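Local coordinates for isochorismatase family protein family (Burkholderia thailandensis, PDB 3TXY) that is of unknown function but is probably a hydrolase of the isochorismatase family, at residues Trp109-Arg122 and Ile138-Tyr152. Numbering follows the deposited sequence. Where two conformers were deposited one is given.
Sequences WGAFTGTDLDVQLR and IGVESTAREAYENNY
The hydroxyl of Thr143 works in two directions: OG1 accepts a bent hydrogen bond from the backbone N of Ala111 at 3.0 Å and donates to Gly139 O one helical turn back, nearly in line with that carbonyl. A chi1 of -57° sets OG1 beside its own backbone N, where it can reach both partners. Near the start of this helix Ile138 lays CG2 over one face of the Trp109 indole, 3.4 Å from the centroid of the five-membered ring, a close CH-pi contact, while Trp109 O meets Gly139 CA at 3.2 Å.

Further along, Leu117 CD2 covers one face of the Phe112 ring and Thr143 O meets its edge; Phe112 CB touches the carboxylate of Glu146, whose extended chain runs past the ring in the opposite direction. Water 1 links Glu146 OE2 to Phe112 N.

Tyr152, whose N closes the Schellman motif on Ala147 O, donates from OH to Asp118 OD1 at 2.6 Å, from above the carboxylate plane. Leu121 CD1 sits over the Tyr152 ring face, 4.2 Å from its centroid.

The loop also borders the dimer interface, where Gly110 N and Thr113 OG1 bond to Glu149 of the second subunit. Helices 117-123 and 136-149 lie against the parallel sheet of the alpha/beta isochorismatase fold, with Leu121 and Ala147 both packing on Ile129 of strand 128-134 and Leu117 on Ile57 of strand 56-61.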
loop_
_atom_site.group_PDB
_atom_site.type_symbol
_atom_site.label_atom_id
_atom_site.label_comp_id
_atom_site.label_asym_id
_atom_site.label_seq_id
_atom_site.Cartn_x
_atom_site.Cartn_y
_atom_site.Cartn_z
ATOM N N TRP A 109 4.711 6.890 -5.137
ATOM C CA TRP A 109 3.266 6.934 -4.897
ATOM C C TRP A 109 2.918 7.459 -3.544
ATOM O O TRP A 109 2.316 8.536 -3.425
ATOM C CB TRP A 109 2.624 5.565 -5.065
ATOM C CG TRP A 109 2.664 4.991 -6.456
ATOM C CD1 TRP A 109 3.276 5.507 -7.593
ATOM C CD2 TRP A 109 2.136 3.689 -6.866
ATOM N NE1 TRP A 109 3.115 4.654 -8.660
ATOM C CE2 TRP A 109 2.452 3.541 -8.286
ATOM C CE3 TRP A 109 1.444 2.685 -6.226
ATOM C CZ2 TRP A 109 2.072 2.424 -9.006
ATOM C CZ3 TRP A 109 1.072 1.563 -6.953
ATOM C CH2 TRP A 109 1.370 1.439 -8.314
ATOM N N GLY A 110 3.306 6.713 -2.514
ATOM C CA GLY A 110 2.923 7.027 -1.158
ATOM C C GLY A 110 3.729 8.147 -0.554
ATOM O O GLY A 110 4.874 8.400 -0.956
ATOM N N ALA A 111 3.133 8.808 0.441
ATOM C CA ALA A 111 3.700 10.032 0.997
ATOM C C ALA A 111 4.627 9.866 2.195
ATOM O O ALA A 111 5.051 10.871 2.765
ATOM C CB ALA A 111 2.586 11.028 1.340
ATOM N N PHE A 112 4.957 8.630 2.577
ATOM C CA PHE A 112 5.870 8.399 3.695
ATOM C C PHE A 112 7.316 8.131 3.277
ATOM O O PHE A 112 8.251 8.695 3.862
ATOM C CB PHE A 112 5.366 7.241 4.527
ATOM C CG PHE A 112 4.154 7.562 5.349
ATOM C CD1 PHE A 112 4.289 8.151 6.592
ATOM C CD2 PHE A 112 2.876 7.230 4.906
ATOM C CE1 PHE A 112 3.191 8.415 7.382
ATOM C CE2 PHE A 112 1.772 7.489 5.687
ATOM C CZ PHE A 112 1.924 8.098 6.922
ATOM N N THR A 113 7.503 7.223 2.316
ATOM C CA THR A 113 8.853 6.826 1.904
ATOM C C THR A 113 9.683 8.048 1.461
ATOM O O THR A 113 9.253 8.816 0.602
ATOM C CB THR A 113 8.824 5.794 0.761
ATOM O OG1 THR A 113 8.065 4.638 1.154
ATOM C CG2 THR A 113 10.252 5.352 0.406
ATOM N N GLY A 114 10.848 8.226 2.094
ATOM C CA GLY A 114 11.734 9.319 1.763
ATOM C C GLY A 114 11.232 10.704 2.125
ATOM O O GLY A 114 11.727 11.689 1.582
ATOM N N THR A 115 10.247 10.790 3.020
ATOM C CA THR A 115 9.672 12.100 3.381
ATOM C C THR A 115 9.736 12.341 4.868
ATOM O O THR A 115 10.103 11.439 5.643
ATOM C CB THR A 115 8.205 12.288 2.943
ATOM O OG1 THR A 115 7.313 11.665 3.878
ATOM C CG2 THR A 115 7.928 11.770 1.505
ATOM N N ASP A 116 9.360 13.560 5.252
ATOM C CA ASP A 116 9.179 13.923 6.653
ATOM C C ASP A 116 7.733 13.875 7.132
ATOM O O ASP A 116 7.412 14.463 8.155
ATOM C CB ASP A 116 9.800 15.305 6.965
ATOM C CG ASP A 116 9.137 16.469 6.230
ATOM O OD1 ASP A 116 8.405 16.254 5.208
ATOM O OD2 ASP A 116 9.379 17.629 6.678
ATOM N N LEU A 117 6.847 13.180 6.421
ATOM C CA LEU A 117 5.438 13.159 6.820
ATOM C C LEU A 117 5.251 12.585 8.235
ATOM O O LEU A 117 4.607 13.196 9.079
ATOM C CB LEU A 117 4.588 12.379 5.815
ATOM C CG LEU A 117 3.087 12.238 6.139
ATOM C CD1 LEU A 117 2.425 13.600 6.312
ATOM C CD2 LEU A 117 2.407 11.461 5.028
ATOM N N ASP A 118 5.813 11.425 8.496
ATOM C CA ASP A 118 5.630 10.828 9.814
ATOM C C ASP A 118 6.253 11.709 10.907
ATOM O O ASP A 118 5.662 11.919 11.966
ATOM C CB ASP A 118 6.177 9.422 9.862
ATOM C CG ASP A 118 5.801 8.719 11.131
ATOM O OD1 ASP A 118 4.596 8.427 11.312
ATOM O OD2 ASP A 118 6.711 8.525 11.973
ATOM N N VAL A 119 7.455 12.215 10.648
ATOM C CA VAL A 119 8.093 13.168 11.565
ATOM C C VAL A 119 7.163 14.373 11.893
ATOM O O VAL A 119 7.019 14.794 13.059
ATOM C CB VAL A 119 9.455 13.652 10.993
ATOM C CG1 VAL A 119 9.862 15.004 11.603
ATOM C CG2 VAL A 119 10.533 12.603 11.237
ATOM N N GLN A 120 6.527 14.929 10.861
ATOM C CA GLN A 120 5.639 16.094 11.052
ATOM C C GLN A 120 4.427 15.700 11.882
ATOM O O GLN A 120 4.041 16.397 12.811
ATOM C CB GLN A 120 5.161 16.655 9.691
ATOM C CG GLN A 120 6.257 17.301 8.841
ATOM C CD GLN A 120 6.701 18.667 9.325
ATOM O OE1 GLN A 120 6.139 19.229 10.257
ATOM N NE2 GLN A 120 7.735 19.218 8.674
ATOM N N LEU A 121 3.824 14.567 11.544
ATOM C CA LEU A 121 2.672 14.075 12.309
ATOM C C LEU A 121 3.010 13.800 13.770
ATOM O O LEU A 121 2.334 14.296 14.673
ATOM C CB LEU A 121 2.050 12.824 11.671
ATOM C CG LEU A 121 1.483 13.058 10.264
ATOM C CD1 LEU A 121 1.192 11.753 9.532
ATOM C CD2 LEU A 121 0.229 13.917 10.301
ATOM N N ARG A 122 4.064 13.025 14.009
ATOM C CA ARG A 122 4.457 12.646 15.376
ATOM C C ARG A 122 4.753 13.874 16.227
ATOM O O ARG A 122 4.242 14.016 17.349
ATOM C CB ARG A 122 5.706 11.757 15.365
ATOM C CG ARG A 122 5.570 10.433 14.634
ATOM C CD ARG A 122 5.583 9.260 15.611
ATOM N NE ARG A 122 6.870 8.590 15.836
ATOM C CZ ARG A 122 7.201 7.433 15.252
ATOM N NH1 ARG A 122 6.395 6.896 14.351
ATOM N NH2 ARG A 122 8.348 6.825 15.521
ATOM N N ILE A 138 -3.746 5.173 -6.000
ATOM C CA ILE A 138 -2.302 5.176 -6.146
ATOM C C ILE A 138 -1.689 5.919 -4.950
ATOM O O ILE A 138 -1.495 5.314 -3.902
ATOM C CB ILE A 138 -1.895 5.746 -7.526
ATOM C CG1 ILE A 138 -2.537 4.931 -8.654
ATOM C CG2 ILE A 138 -0.378 5.839 -7.665
ATOM C CD1 ILE A 138 -2.157 3.448 -8.723
ATOM N N GLY A 139 -1.446 7.224 -5.074
ATOM C CA GLY A 139 -0.836 7.988 -3.992
ATOM C C GLY A 139 -1.690 8.056 -2.739
ATOM O O GLY A 139 -1.172 7.964 -1.619
ATOM N N VAL A 140 -3.000 8.226 -2.912
ATOM C CA VAL A 140 -3.907 8.266 -1.764
ATOM C C VAL A 140 -3.892 6.911 -1.045
ATOM O O VAL A 140 -3.625 6.839 0.156
ATOM C CB VAL A 140 -5.334 8.653 -2.169
ATOM C CG1 VAL A 140 -6.294 8.465 -0.978
ATOM C CG2 VAL A 140 -5.345 10.086 -2.728
ATOM N N GLU A 141 -4.133 5.836 -1.786
ATOM C CA GLU A 141 -4.242 4.511 -1.167
ATOM C C GLU A 141 -2.940 4.046 -0.514
ATOM O O GLU A 141 -2.952 3.486 0.582
ATOM C CB GLU A 141 -4.719 3.478 -2.176
ATOM C CG GLU A 141 -4.828 2.075 -1.583
ATOM C CD GLU A 141 -5.650 1.142 -2.443
ATOM O OE1 GLU A 141 -6.447 1.641 -3.277
ATOM O OE2 GLU A 141 -5.500 -0.095 -2.278
ATOM N N SER A 142 -1.805 4.252 -1.187
ATOM C CA SER A 142 -0.510 3.853 -0.622
ATOM C C SER A 142 -0.231 4.594 0.689
ATOM O O SER A 142 0.278 4.007 1.654
ATOM C CB SER A 142 0.621 4.098 -1.612
ATOM O OG SER A 142 0.676 3.085 -2.612
ATOM N N THR A 143 -0.580 5.877 0.726
ATOM C CA THR A 143 -0.425 6.657 1.946
ATOM C C THR A 143 -1.372 6.132 3.031
ATOM O O THR A 143 -0.968 5.991 4.202
ATOM C CB THR A 143 -0.706 8.158 1.671
ATOM O OG1 THR A 143 0.172 8.625 0.626
ATOM C CG2 THR A 143 -0.506 8.987 2.946
ATOM N N ALA A 144 -2.615 5.836 2.635
ATOM C CA ALA A 144 -3.638 5.305 3.545
ATOM C C ALA A 144 -3.197 3.957 4.157
ATOM O O ALA A 144 -3.258 3.756 5.376
ATOM C CB ALA A 144 -4.966 5.141 2.805
ATOM N N ARG A 145 -2.747 3.050 3.297
ATOM C CA ARG A 145 -2.248 1.764 3.752
ATOM C C ARG A 145 -1.088 1.881 4.745
ATOM O O ARG A 145 -1.068 1.228 5.777
ATOM C CB ARG A 145 -1.806 0.943 2.552
ATOM C CG ARG A 145 -2.975 0.348 1.782
ATOM C CD ARG A 145 -2.461 -0.429 0.574
ATOM N NE ARG A 145 -3.538 -0.992 -0.236
ATOM C CZ ARG A 145 -3.887 -2.277 -0.293
ATOM N NH1 ARG A 145 -3.242 -3.205 0.404
ATOM N NH2 ARG A 145 -4.892 -2.628 -1.086
ATOM N N GLU A 146 -0.117 2.726 4.425
ATOM C CA GLU A 146 1.032 2.901 5.291
ATOM C C GLU A 146 0.656 3.605 6.599
ATOM O O GLU A 146 1.192 3.280 7.641
ATOM C CB GLU A 146 2.148 3.648 4.552
ATOM C CG GLU A 146 3.415 3.753 5.381
ATOM C CD GLU A 146 4.696 3.934 4.561
ATOM O OE1 GLU A 146 5.765 3.920 5.193
ATOM O OE2 GLU A 146 4.658 4.088 3.318
ATOM N N ALA A 147 -0.244 4.588 6.520
ATOM C CA ALA A 147 -0.670 5.335 7.716
ATOM C C ALA A 147 -1.364 4.406 8.711
ATOM O O ALA A 147 -1.121 4.437 9.921
ATOM C CB ALA A 147 -1.586 6.474 7.318
ATOM N N TYR A 148 -2.197 3.528 8.171
ATOM C CA TYR A 148 -2.854 2.495 8.966
ATOM C C TYR A 148 -1.810 1.621 9.704
ATOM O O TYR A 148 -1.920 1.382 10.904
ATOM C CB TYR A 148 -3.713 1.654 8.019
ATOM C CG TYR A 148 -4.208 0.331 8.531
ATOM C CD1 TYR A 148 -5.244 0.269 9.445
ATOM C CD2 TYR A 148 -3.677 -0.872 8.045
ATOM C CE1 TYR A 148 -5.728 -0.944 9.889
ATOM C CE2 TYR A 148 -4.152 -2.088 8.499
ATOM C CZ TYR A 148 -5.176 -2.113 9.419
ATOM O OH TYR A 148 -5.661 -3.317 9.856
ATOM N N GLU A 149 -0.796 1.150 8.983
ATOM C CA GLU A 149 0.235 0.293 9.595
ATOM C C GLU A 149 1.048 1.033 10.648
ATOM O O GLU A 149 1.583 0.407 11.585
ATOM C CB GLU A 149 1.169 -0.267 8.523
ATOM C CG GLU A 149 0.407 -1.185 7.594
ATOM C CD GLU A 149 1.278 -2.133 6.821
ATOM O OE1 GLU A 149 2.494 -2.244 7.096
ATOM O OE2 GLU A 149 0.694 -2.812 5.951
ATOM N N ASN A 150 1.098 2.355 10.499
ATOM C CA ASN A 150 1.771 3.236 11.437
ATOM C C ASN A 150 0.852 3.761 12.544
ATOM O O ASN A 150 1.225 4.673 13.296
ATOM C CB ASN A 150 2.482 4.357 10.670
ATOM C CG ASN A 150 3.782 3.873 10.072
ATOM O OD1 ASN A 150 4.832 3.957 10.697
ATOM N ND2 ASN A 150 3.703 3.251 8.931
ATOM N N ASN A 151 -0.311 3.138 12.671
ATOM C CA ASN A 151 -1.196 3.314 13.827
ATOM C C ASN A 151 -1.917 4.640 13.862
ATOM O O ASN A 151 -2.334 5.090 14.936
ATOM C CB ASN A 151 -0.453 3.102 15.157
ATOM C CG ASN A 151 -1.382 2.785 16.319
ATOM O OD1 ASN A 151 -2.295 1.977 16.192
ATOM N ND2 ASN A 151 -1.137 3.427 17.476
ATOM N N TYR A 152 -2.092 5.255 12.693
ATOM C CA TYR A 152 -2.931 6.454 12.560
ATOM C C TYR A 152 -4.362 6.050 12.250
ATOM O O TYR A 152 -4.596 5.088 11.499
ATOM C CB TYR A 152 -2.428 7.349 11.422
ATOM C CG TYR A 152 -1.082 7.975 11.724
ATOM C CD1 TYR A 152 -0.983 9.097 12.540
ATOM C CD2 TYR A 152 0.092 7.460 11.178
ATOM C CE1 TYR A 152 0.259 9.656 12.846
ATOM C CE2 TYR A 152 1.330 8.033 11.450
ATOM C CZ TYR A 152 1.411 9.123 12.295
ATOM O OH TYR A 152 2.643 9.682 12.581
HETATM O O HOH W 1 4.922 5.950 1.341
HETATM O O HOH W 2 7.943 4.093 3.897
#